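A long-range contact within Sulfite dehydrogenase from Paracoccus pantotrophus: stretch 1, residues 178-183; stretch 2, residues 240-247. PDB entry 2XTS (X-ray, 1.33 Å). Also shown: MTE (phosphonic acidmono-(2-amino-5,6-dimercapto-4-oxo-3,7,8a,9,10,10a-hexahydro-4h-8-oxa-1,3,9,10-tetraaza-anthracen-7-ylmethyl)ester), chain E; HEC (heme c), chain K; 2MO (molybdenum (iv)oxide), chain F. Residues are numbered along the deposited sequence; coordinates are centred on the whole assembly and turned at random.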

ATOM      1  N   SER A 178      22.147 -13.932  10.219  1.00  6.84           N
ATOM      2  CA  SER A 178      22.080 -14.778   9.003  1.00  7.32           C
ATOM      3  C   SER A 178      20.688 -15.346   8.718  1.00  7.44           C
ATOM      4  O   SER A 178      20.256 -15.368   7.555  1.00  7.57           O
ATOM      5  CB  SER A 178      23.133 -15.897   8.983  1.00  8.19           C
ATOM      6  OG  SER A 178      22.629 -17.195   9.298  1.00  9.81           O
ATOM      7  N   ASN A 179      19.985 -15.862   9.724  1.00  6.70           N
ATOM      8  CA  ASN A 179      18.656 -16.427   9.528  1.00  6.77           C
ATOM      9  C   ASN A 179      18.631 -17.521   8.476  1.00  6.40           C
ATOM     10  O   ASN A 179      17.683 -17.663   7.717  1.00  7.79           O
ATOM     11  CB  ASN A 179      17.659 -15.334   9.155  1.00  6.81           C
ATOM     12  CG  ASN A 179      16.225 -15.687   9.539  1.00  7.54           C
ATOM     13  OD1 ASN A 179      15.388 -16.067   8.700  1.00 10.41           O
ATOM     14  ND2 ASN A 179      15.952 -15.600  10.821  1.00  7.20           N
ATOM     15  N   GLY A 180      19.668 -18.345   8.442  1.00  6.03           N
ATOM     16  CA  GLY A 180      19.741 -19.354   7.401  1.00  7.11           C
ATOM     17  C   GLY A 180      18.629 -20.364   7.555  1.00  6.73           C
ATOM     18  O   GLY A 180      18.367 -20.835   8.649  1.00  7.39           O
ATOM     19  N   ARG A 181      17.985 -20.699   6.436  1.00  6.94           N
ATOM     20  CA  ARG A 181      16.911 -21.669   6.394  1.00  6.39           C
ATOM     21  C   ARG A 181      17.032 -22.543   5.154  1.00  6.61           C
ATOM     22  O   ARG A 181      17.399 -22.064   4.079  1.00  7.47           O
ATOM     23  CB  ARG A 181      15.520 -20.995   6.414  1.00  7.20           C
ATOM     24  CG  ARG A 181      15.110 -20.400   7.751  1.00  7.72           C
ATOM     25  CD  ARG A 181      15.012 -21.433   8.849  1.00  6.61           C
ATOM     26  NE  ARG A 181      14.053 -22.486   8.607  1.00  6.24           N
ATOM     27  CZ  ARG A 181      12.784 -22.513   8.989  1.00  7.05           C
ATOM     28  NH1 ARG A 181      12.230 -21.514   9.641  1.00  7.36           N
ATOM     29  NH2 ARG A 181      12.053 -23.576   8.729  1.00  8.36           N
ATOM     30  N   SER A 182      16.636 -23.808   5.310  1.00  7.08           N
ATOM     31  CA  SER A 182      16.648 -24.799   4.245  1.00  7.75           C
ATOM     32  C   SER A 182      15.276 -24.981   3.607  1.00  7.49           C
ATOM     33  O   SER A 182      14.256 -25.082   4.295  1.00  8.43           O
ATOM     34  CB  SER A 182      17.076 -26.130   4.815  1.00  8.51           C
ATOM     35  OG  SER A 182      18.336 -26.044   5.443  1.00  9.06           O
ATOM     36  N   PHE A 183      15.251 -25.055   2.271  1.00  7.33           N
ATOM     37  CA  PHE A 183      14.017 -25.215   1.501  1.00  7.47           C
ATOM     38  C   PHE A 183      14.137 -26.437   0.592  1.00  7.93           C
ATOM     39  O   PHE A 183      15.153 -26.599  -0.075  1.00  8.06           O
ATOM     40  CB  PHE A 183      13.843 -24.030   0.545  1.00  7.40           C
ATOM     41  CG  PHE A 183      13.640 -22.702   1.183  1.00  8.53           C
ATOM     42  CD1 PHE A 183      14.677 -22.034   1.770  1.00  8.50           C
ATOM     43  CD2 PHE A 183      12.409 -22.079   1.125  1.00  9.73           C
ATOM     44  CE1 PHE A 183      14.468 -20.778   2.332  1.00  7.98           C
ATOM     45  CE2 PHE A 183      12.212 -20.813   1.652  1.00 11.40           C
ATOM     46  CZ  PHE A 183      13.235 -20.178   2.280  1.00 10.42           C
TER
HETATM   47  N1  MTE E 500      15.755 -12.428   7.682  1.00  1.84           N
HETATM   48  C2  MTE E 500      16.923 -12.120   8.237  1.00  1.98           C
HETATM   49  N2  MTE E 500      18.002 -11.975   7.439  1.00  2.25           N
HETATM   50  N3  MTE E 500      17.056 -11.924   9.563  1.00  1.71           N
HETATM   51  C4  MTE E 500      16.010 -12.045  10.431  1.00  1.99           C
HETATM   52  O4  MTE E 500      16.213 -11.835  11.644  1.00  2.29           O
HETATM   53  N5  MTE E 500      13.585 -12.649  10.666  1.00  2.13           N
HETATM   54  C6  MTE E 500      12.639 -13.535  10.029  1.00  2.15           C
HETATM   55  C7  MTE E 500      12.295 -13.174   8.593  1.00  0.97           C
HETATM   56  N8  MTE E 500      13.498 -12.962   7.832  1.00  0.67           N
HETATM   57  C9  MTE E 500      14.711 -12.410   9.900  1.00  1.89           C
HETATM   58  C10 MTE E 500      14.638 -12.612   8.448  1.00  2.16           C
HETATM   59  C1' MTE E 500      11.350 -13.696  10.814  1.00  1.65           C
HETATM   60  S1' MTE E 500      11.363 -14.679  12.262  1.00  2.47           S
HETATM   61  C2' MTE E 500      10.181 -13.169  10.382  1.00  1.29           C
HETATM   62  S2' MTE E 500       8.684 -13.497  11.163  1.00  2.44           S
HETATM   63  C3' MTE E 500      10.177 -12.294   9.147  1.00  1.67           C
HETATM   64  O3' MTE E 500      11.481 -12.013   8.612  1.00  1.77           O
HETATM   65  C4' MTE E 500       9.560 -10.946   9.468  1.00  2.01           C
HETATM   66  O4' MTE E 500       9.483 -10.155   8.274  1.00  2.04           O
HETATM   67  P   MTE E 500       9.265  -8.581   8.490  1.00  2.05           P
HETATM   68  O1P MTE E 500       7.892  -8.577   9.228  1.00  2.28           O
HETATM   69  O2P MTE E 500      10.325  -8.022   9.380  1.00  2.22           O
HETATM   70  O3P MTE E 500       9.157  -8.012   7.117  1.00  2.34           O
HETATM   71 FE   HEC K 500      25.024 -15.958  22.455  1.00  2.28          FE
HETATM   72  CHA HEC K 500      22.069 -17.217  21.354  1.00  1.88           C
HETATM   73  CHB HEC K 500      26.497 -18.984  21.920  1.00  2.18           C
HETATM   74  CHC HEC K 500      28.002 -14.609  23.212  1.00  2.16           C
HETATM   75  CHD HEC K 500      23.470 -13.187  23.583  1.00  2.26           C
HETATM   76  NA  HEC K 500      24.407 -17.749  21.773  1.00  2.17           N
HETATM   77  C1A HEC K 500      23.118 -18.076  21.424  1.00  2.09           C
HETATM   78  C2A HEC K 500      23.049 -19.483  21.101  1.00  2.38           C
HETATM   79  C3A HEC K 500      24.288 -19.969  21.262  1.00  2.29           C
HETATM   80  C4A HEC K 500      25.150 -18.886  21.681  1.00  2.33           C
HETATM   81  CMA HEC K 500      24.790 -21.413  21.042  1.00  2.58           C
HETATM   82  CAA HEC K 500      21.762 -20.233  20.667  1.00  2.68           C
HETATM   83  CBA HEC K 500      20.912 -20.622  21.875  1.00  2.83           C
HETATM   84  CGA HEC K 500      19.705 -21.433  21.503  1.00  3.00           C
HETATM   85  O1A HEC K 500      19.136 -21.235  20.428  1.00  2.80           O
HETATM   86  O2A HEC K 500      19.385 -22.315  22.333  1.00  3.46           O
HETATM   87  NB  HEC K 500      26.880 -16.630  22.505  1.00  2.19           N
HETATM   88  C1B HEC K 500      27.319 -17.921  22.232  1.00  2.50           C
HETATM   89  C2B HEC K 500      28.766 -17.925  22.190  1.00  2.40           C
HETATM   90  C3B HEC K 500      29.190 -16.715  22.582  1.00  2.47           C
HETATM   91  C4B HEC K 500      28.022 -15.886  22.753  1.00  1.93           C
HETATM   92  CMB HEC K 500      29.589 -19.212  21.987  1.00  2.83           C
HETATM   93  CAB HEC K 500      30.620 -16.210  22.697  1.00  2.74           C
HETATM   94  CBB HEC K 500      31.388 -16.490  21.374  1.00  3.15           C
HETATM   95  NC  HEC K 500      25.611 -14.199  23.261  1.00  2.16           N
HETATM   96  C1C HEC K 500      26.901 -13.856  23.532  1.00  2.30           C
HETATM   97  C2C HEC K 500      26.915 -12.550  24.143  1.00  2.57           C
HETATM   98  C3C HEC K 500      25.642 -12.147  24.241  1.00  2.86           C
HETATM   99  C4C HEC K 500      24.814 -13.207  23.733  1.00  2.14           C
HETATM  100  CMC HEC K 500      28.193 -11.790  24.560  1.00  3.07           C
HETATM  101  CAC HEC K 500      25.013 -10.897  24.856  1.00  3.56           C
HETATM  102  CBC HEC K 500      25.581  -9.551  24.581  1.00  3.09           C
HETATM  103  ND  HEC K 500      23.118 -15.323  22.451  1.00  2.18           N
HETATM  104  C1D HEC K 500      22.708 -14.071  22.865  1.00  2.04           C
HETATM  105  C2D HEC K 500      21.330 -13.850  22.515  1.00  2.35           C
HETATM  106  C3D HEC K 500      20.914 -15.075  21.805  1.00  2.30           C
HETATM  107  C4D HEC K 500      22.049 -15.945  21.820  1.00  2.26           C
HETATM  108  CMD HEC K 500      20.459 -12.614  22.699  1.00  2.92           C
HETATM  109  CAD HEC K 500      19.540 -15.313  21.203  1.00  2.54           C
HETATM  110  CBD HEC K 500      19.536 -14.814  19.761  1.00  2.57           C
HETATM  111  CGD HEC K 500      18.235 -15.065  19.053  1.00  2.69           C
HETATM  112  O1D HEC K 500      17.369 -15.812  19.577  1.00  3.33           O
HETATM  113  O2D HEC K 500      18.112 -14.591  17.907  1.00  3.05           O
HETATM  114 MO   2MO F 501       9.108 -15.192  12.775  1.00  2.84          MO
HETATM  115  OT1 2MO F 501       8.679 -16.762  12.019  1.00  3.00           O
HETATM  116  OT2 2MO F 501       9.884 -15.391  14.562  1.00  3.23           O
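Stretch 2 (240-247) REETSKYT

Stretch 2 lies on stretch 1 through a small, buried and largely polar contact, in which the carboxylate of E242 binds the start of a β-strand while E241 and Y246 pack beside R181, which also pairs with that carboxylate. The two segments are at least 60 residues apart in sequence wherever they touch, and together they bury 322 Å² of surface.

Stretch 1 leaves a loop at S178–G180 and becomes extended at R181–F183, the beginning of a strand that continues later in the chain. Stretch 2 forms no regular helix or strand. Its chain turns back on itself, with the amide N of K245 hydrogen-bonded to the carbonyl O of R240 at 3.1 Å, so no single crossing angle describes the pair. The backbones do not pair either: their nearest CA atoms, those of N179 and E241, are 6.5 Å apart, and side chains and water fill the gap. As far as the contacts follow an order, E241 sits against N179, G180 and R181, and E242 against R181 and S182, so the two chains advance in the same sense over this short distance.

E242 is the centre of the contact. Its CA-to-CB bond points toward stretch 1, and a chi1 of p with a chi2 of t carries the carboxylate to the strand. OE1 accepts a nearly straight hydrogen bond from the backbone N of S182 at 2.8 Å, and also receives NE of R181 at 3.1 Å in a salt bridge. OE2 takes the hydroxyl OG of S182 at 2.7 Å. A glutamate suits this place because its two oxygens can meet a backbone amide, a hydroxyl and a positive charge together, and the short serine side chain keeps its hydroxyl close to its own amide. Water 2 extends the network, donating to E242 OE1 and to S182 O, both at 2.7 Å, and accepting from R181 NH2 at 3.0 Å.

R181 starts sideways, but its three successive m rotamers bring its end nearer to stretch 2. The guanidinium has OE1 of E242 at its edge, where N-H groups point, and O of E241 over one face. E241 O is 3.3 Å from R181 NH1, but the angle is too poor for a hydrogen bond. The aliphatic part of the arginine is used as well: its CD lies 3.8 Å from CB of E241. On Y246, CB approaches R181 NH1 at 3.8 Å.

Nearer the loop, water 1 bridges the backbones, donating to G180 O at 2.8 Å and accepting from E241 N at 3.0 Å. E241 keeps its carboxylate for its own stretch, where OE2 forms a salt bridge with R240 NH1 at 2.6 Å. Stretch 2 also reaches two bound groups: Y246 OH donates to OT2 of the molybdenum oxide at 2.5 Å, while R240 NE donates to O1A of heme c at 2.9 Å.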

ATOM      1  N   ARG A 240      20.314 -23.309  12.988  1.00  6.94           N
ATOM      2  CA  ARG A 240      19.739 -22.932  14.287  1.00  6.89           C
ATOM      3  C   ARG A 240      18.250 -22.608  14.186  1.00  6.81           C
ATOM      4  O   ARG A 240      17.457 -22.997  15.057  1.00  7.16           O
ATOM      5  CB  ARG A 240      20.552 -21.775  14.882  1.00  7.22           C
ATOM      6  CG  ARG A 240      20.208 -21.382  16.312  1.00  6.66           C
ATOM      7  CD  ARG A 240      19.163 -20.311  16.436  1.00  8.07           C
ATOM      8  NE  ARG A 240      19.022 -19.935  17.823  1.00  7.62           N
ATOM      9  CZ  ARG A 240      18.499 -18.794  18.263  1.00  7.99           C
ATOM     10  NH1 ARG A 240      18.026 -17.893  17.420  1.00  8.76           N
ATOM     11  NH2 ARG A 240      18.448 -18.558  19.555  1.00  8.50           N
ATOM     12  N   GLU A 241      17.896 -21.892  13.125  1.00  6.61           N
ATOM     13  CA  GLU A 241      16.518 -21.474  12.929  1.00  7.36           C
ATOM     14  C   GLU A 241      15.582 -22.548  12.380  1.00  7.42           C
ATOM     15  O   GLU A 241      14.451 -22.255  12.007  1.00  7.36           O
ATOM     16  CB  GLU A 241      16.416 -20.178  12.117  1.00  7.62           C
ATOM     17  CG  GLU A 241      17.144 -18.980  12.785  1.00  8.13           C
ATOM     18  CD  GLU A 241      16.704 -18.600  14.203  1.00 11.19           C
ATOM     19  OE1 GLU A 241      15.668 -19.065  14.678  1.00 13.76           O
ATOM     20  OE2 GLU A 241      17.426 -17.816  14.863  1.00 11.61           O
ATOM     21  N   GLU A 242      16.043 -23.795  12.353  1.00  7.56           N
ATOM     22  CA  GLU A 242      15.160 -24.899  12.041  1.00  7.08           C
ATOM     23  C   GLU A 242      15.409 -26.110  12.909  1.00  7.10           C
ATOM     24  O   GLU A 242      14.866 -27.171  12.645  1.00  7.68           O
ATOM     25  CB  GLU A 242      15.186 -25.216  10.549  1.00  7.32           C
ATOM     26  CG  GLU A 242      16.522 -25.686  10.037  1.00  7.82           C
ATOM     27  CD  GLU A 242      16.769 -25.442   8.542  1.00  6.50           C
ATOM     28  OE1 GLU A 242      15.927 -24.789   7.876  1.00  8.02           O
ATOM     29  OE2 GLU A 242      17.851 -25.887   8.071  1.00  9.34           O
ATOM     30  N   THR A 243      16.134 -25.908  14.014  1.00  6.94           N
ATOM     31  CA  THR A 243      16.430 -26.959  14.991  1.00  6.63           C
ATOM     32  C   THR A 243      16.079 -26.439  16.387  1.00  6.55           C
ATOM     33  O   THR A 243      15.069 -26.821  16.986  1.00  7.31           O
ATOM     34  CB  THR A 243      17.917 -27.428  14.919  1.00  7.27           C
ATOM     35  OG1 THR A 243      18.797 -26.289  15.023  1.00  8.14           O
ATOM     36  CG2 THR A 243      18.203 -28.158  13.607  1.00  8.19           C
ATOM     37  N   SER A 244      16.894 -25.538  16.903  1.00  7.29           N
ATOM     38  CA  SER A 244      16.596 -24.884  18.157  1.00  6.52           C
ATOM     39  C   SER A 244      15.257 -24.155  18.098  1.00  6.97           C
ATOM     40  O   SER A 244      14.456 -24.241  19.020  1.00  7.25           O
ATOM     41  CB  SER A 244      17.702 -23.889  18.505  1.00  7.34           C
ATOM     42  OG  SER A 244      17.410 -23.231  19.723  1.00  8.24           O
ATOM     43  N   LYS A 245      15.057 -23.415  17.013  1.00  7.27           N
ATOM     44  CA  LYS A 245      13.873 -22.594  16.808  1.00  7.13           C
ATOM     45  C   LYS A 245      13.094 -23.123  15.616  1.00  6.43           C
ATOM     46  O   LYS A 245      13.605 -23.907  14.810  1.00  7.11           O
ATOM     47  CB  LYS A 245      14.302 -21.150  16.612  1.00  8.03           C
ATOM     48  CG  LYS A 245      15.160 -20.629  17.768  1.00  9.02           C
ATOM     49  CD  LYS A 245      14.419 -20.585  19.110  1.00 10.67           C
ATOM     50  CE  LYS A 245      15.287 -19.931  20.157  1.00 12.56           C
ATOM     51  NZ  LYS A 245      14.566 -19.722  21.417  1.00 17.58           N
ATOM     52  N   TYR A 246      11.824 -22.744  15.556  1.00  6.75           N
ATOM     53  CA  TYR A 246      10.887 -23.142  14.492  1.00  6.68           C
ATOM     54  C   TYR A 246      10.808 -24.664  14.387  1.00  5.83           C
ATOM     55  O   TYR A 246      10.629 -25.246  13.321  1.00  7.32           O
ATOM     56  CB  TYR A 246      11.136 -22.396  13.164  1.00  6.81           C
ATOM     57  CG  TYR A 246      11.283 -20.929  13.452  1.00  8.68           C
ATOM     58  CD1 TYR A 246      10.185 -20.149  13.759  1.00 10.29           C
ATOM     59  CD2 TYR A 246      12.537 -20.352  13.542  1.00  8.39           C
ATOM     60  CE1 TYR A 246      10.341 -18.787  14.101  1.00  9.17           C
ATOM     61  CE2 TYR A 246      12.702 -19.026  13.892  1.00  8.44           C
ATOM     62  CZ  TYR A 246      11.631 -18.258  14.184  1.00  8.52           C
ATOM     63  OH  TYR A 246      11.872 -16.961  14.585  1.00 10.67           O
ATOM     64  N   THR A 247      10.858 -25.290  15.562  1.00  6.15           N
ATOM     65  CA  THR A 247      10.506 -26.682  15.782  1.00  6.74           C
ATOM     66  C   THR A 247       9.500 -26.684  16.907  1.00  6.40           C
ATOM     67  O   THR A 247       9.548 -25.821  17.785  1.00  6.99           O
ATOM     68  CB  THR A 247      11.721 -27.539  16.153  1.00  6.96           C
ATOM     69  OG1 THR A 247      12.387 -26.945  17.278  1.00  7.36           O
ATOM     70  CG2 THR A 247      12.695 -27.640  14.991  1.00  9.60           C
TER
HETATM   71  O   HOH W   1      19.696 -20.534  11.131  1.00  9.88           O
HETATM   72  O   HOH W   2      13.460 -25.444   6.894  1.00  9.04           O